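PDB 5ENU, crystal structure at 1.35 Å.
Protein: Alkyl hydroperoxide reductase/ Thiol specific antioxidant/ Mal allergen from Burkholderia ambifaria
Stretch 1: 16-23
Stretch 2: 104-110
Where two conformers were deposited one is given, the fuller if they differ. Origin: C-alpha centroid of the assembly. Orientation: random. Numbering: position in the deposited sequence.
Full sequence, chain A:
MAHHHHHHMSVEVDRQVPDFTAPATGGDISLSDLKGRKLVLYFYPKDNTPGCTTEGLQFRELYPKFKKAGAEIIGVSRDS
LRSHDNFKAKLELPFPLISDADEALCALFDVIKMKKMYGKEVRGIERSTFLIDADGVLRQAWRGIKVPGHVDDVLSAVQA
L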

# COMPACT_ATOMS: atom_id res chain seq x y z
N GLN A 16 7.52 3.55 -15.25
CA GLN A 16 7.84 4.39 -14.10
C GLN A 16 6.57 4.73 -13.31
O GLN A 16 5.53 5.04 -13.89
CB GLN A 16 8.48 5.68 -14.60
CG GLN A 16 9.26 6.41 -13.53
CD GLN A 16 10.57 5.73 -13.24
OE1 GLN A 16 11.19 5.18 -14.14
NE2 GLN A 16 11.01 5.76 -11.98
N VAL A 17 6.66 4.67 -11.99
CA VAL A 17 5.56 5.19 -11.17
C VAL A 17 5.72 6.70 -11.04
O VAL A 17 6.79 7.18 -10.64
CB VAL A 17 5.56 4.52 -9.79
CG1 VAL A 17 4.46 5.12 -8.90
CG2 VAL A 17 5.37 3.01 -9.94
N PRO A 18 4.68 7.50 -11.33
CA PRO A 18 4.78 8.95 -11.12
C PRO A 18 5.10 9.29 -9.66
O PRO A 18 4.62 8.64 -8.73
CB PRO A 18 3.38 9.44 -11.50
CG PRO A 18 2.90 8.41 -12.54
CD PRO A 18 3.39 7.11 -11.93
N ASP A 19 5.96 10.30 -9.46
CA ASP A 19 6.36 10.69 -8.11
C ASP A 19 5.16 11.30 -7.37
O ASP A 19 4.36 12.03 -7.96
CB ASP A 19 7.54 11.69 -8.14
CG ASP A 19 8.08 12.04 -6.72
OD1 ASP A 19 8.34 11.15 -5.87
OD2 ASP A 19 8.25 13.24 -6.43
N PHE A 20 5.05 10.97 -6.08
CA PHE A 20 3.97 11.40 -5.20
C PHE A 20 4.55 11.71 -3.83
O PHE A 20 5.61 11.21 -3.46
CB PHE A 20 2.85 10.35 -5.10
CG PHE A 20 3.30 9.00 -4.55
CD1 PHE A 20 3.44 8.81 -3.17
CD2 PHE A 20 3.52 7.92 -5.40
CE1 PHE A 20 3.82 7.57 -2.66
CE2 PHE A 20 3.89 6.67 -4.90
CZ PHE A 20 4.05 6.50 -3.52
N THR A 21 3.81 12.51 -3.05
CA THR A 21 4.10 12.78 -1.65
C THR A 21 2.79 12.75 -0.89
O THR A 21 1.77 13.23 -1.39
CB THR A 21 4.77 14.15 -1.48
OG1 THR A 21 5.91 14.22 -2.35
CG2 THR A 21 5.24 14.34 -0.08
N ALA A 22 2.79 12.18 0.31
CA ALA A 22 1.54 12.03 1.04
C ALA A 22 1.80 12.05 2.54
O ALA A 22 2.90 11.69 2.99
CB ALA A 22 0.82 10.73 0.66
N PRO A 23 0.80 12.43 3.34
CA PRO A 23 0.97 12.39 4.80
C PRO A 23 1.04 10.95 5.29
O PRO A 23 0.37 10.05 4.77
CB PRO A 23 -0.30 13.09 5.32
CG PRO A 23 -0.91 13.76 4.11
CD PRO A 23 -0.53 12.92 2.95
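Stretch 2, residues 104-110: ALCALFD

What lies at the centre of the contact? Phe20 (chi1 p) directs its CA-to-CB bond toward the helix that begins stretch 2, and its ring meets three residues there. Leu105 (chi1 m, chi2 p) lays its CD2 over one face of the ring, 4.3 Å from the ring centroid and 27° off the normal, a CH-pi contact. Leu108 (chi1 t, chi2 p) brings CD2 to 3.9 Å from Phe20 CD2. Phe109 points its CA-to-CB bond sideways, yet its ring swings nearer, with CE1 4.0 Å from Phe20 CE2; Phe20 meets that ring at its edge, so the two do not stack.

How does the contact continue along the chain? Ala22 CB lies 3.8 Å from Leu105 CD1, while Pro18 CG reaches 3.9 Å from Leu108 CD1 and Val17 CG1 comes 3.8 Å from Phe109 CZ. The order is thus reversed: later residues of stretch 1 meet the earlier helical turn, and the two chains run in roughly opposite directions. The backbones stay well apart, with CA of Phe20 7.7 Å from CA of Leu105.

Which backbone shapes make this possible? Stretch 1 is extended, with a short strand at Thr21 and Ala22, so Phe20 and Ala22 point toward the helix while Asp19 and Thr21 point away. In stretch 2, hydrogen bonds from Leu108 N to Ala104 O (3.0 Å) and Phe109 N to Leu105 O (2.9 Å) hold the helical turns.

What happens at the polar edge? No hydrogen bond crosses between the stretches; Asp19 OD1 and Thr21 OG1 are hydrogen-bonded elsewhere in the structure. Asp110, with positive phi, closes the helix in a Schellman motif, its N making weak hydrogen bonds to Cys106 O (2.9 Å) and Ala107 O (3.2 Å), and its exposed side chain stays out of reach of stretch 1.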

# COMPACT_ATOMS: atom_id res chain seq x y z
N ALA A 104 -5.49 10.89 -3.48
CA ALA A 104 -4.47 11.07 -4.52
C ALA A 104 -3.83 9.73 -4.91
O ALA A 104 -3.69 9.42 -6.11
CB ALA A 104 -3.41 12.07 -4.07
N LEU A 105 -3.40 8.93 -3.93
CA LEU A 105 -2.74 7.67 -4.28
C LEU A 105 -3.75 6.64 -4.78
O LEU A 105 -3.44 5.85 -5.67
CB LEU A 105 -1.95 7.11 -3.10
CG LEU A 105 -0.54 7.65 -2.84
CD1 LEU A 105 -0.58 9.12 -2.44
CD2 LEU A 105 0.14 6.80 -1.78
N CYS A 106 -4.96 6.62 -4.20
CA CYS A 106 -5.95 5.66 -4.67
C CYS A 106 -6.30 5.90 -6.12
O CYS A 106 -6.52 4.95 -6.89
CB CYS A 106 -7.21 5.73 -3.80
SG CYS A 106 -7.07 5.06 -2.14
N ALA A 107 -6.34 7.18 -6.52
CA ALA A 107 -6.59 7.53 -7.91
C ALA A 107 -5.41 7.13 -8.79
O ALA A 107 -5.59 6.55 -9.86
CB ALA A 107 -6.85 9.03 -8.00
N LEU A 108 -4.19 7.44 -8.34
CA LEU A 108 -2.99 7.14 -9.11
C LEU A 108 -2.85 5.64 -9.36
O LEU A 108 -2.50 5.21 -10.47
CB LEU A 108 -1.76 7.69 -8.39
CG LEU A 108 -0.39 7.37 -9.00
CD1 LEU A 108 -0.32 7.86 -10.43
CD2 LEU A 108 0.71 7.99 -8.12
N PHE A 109 -3.12 4.82 -8.35
CA PHE A 109 -3.00 3.36 -8.45
C PHE A 109 -4.29 2.69 -8.90
O PHE A 109 -4.29 1.47 -9.09
CB PHE A 109 -2.46 2.78 -7.14
CG PHE A 109 -1.00 3.04 -6.95
CD1 PHE A 109 -0.54 4.27 -6.48
CD2 PHE A 109 -0.06 2.06 -7.28
CE1 PHE A 109 0.83 4.52 -6.34
CE2 PHE A 109 1.31 2.29 -7.15
CZ PHE A 109 1.76 3.53 -6.68
N ASP A 110 -5.36 3.47 -9.07
CA ASP A 110 -6.61 3.00 -9.66
C ASP A 110 -7.24 1.87 -8.84
O ASP A 110 -7.67 0.84 -9.37
CB ASP A 110 -6.44 2.63 -11.14
CG ASP A 110 -7.76 2.56 -11.87
OD1 ASP A 110 -8.73 3.25 -11.46
OD2 ASP A 110 -7.83 1.79 -12.84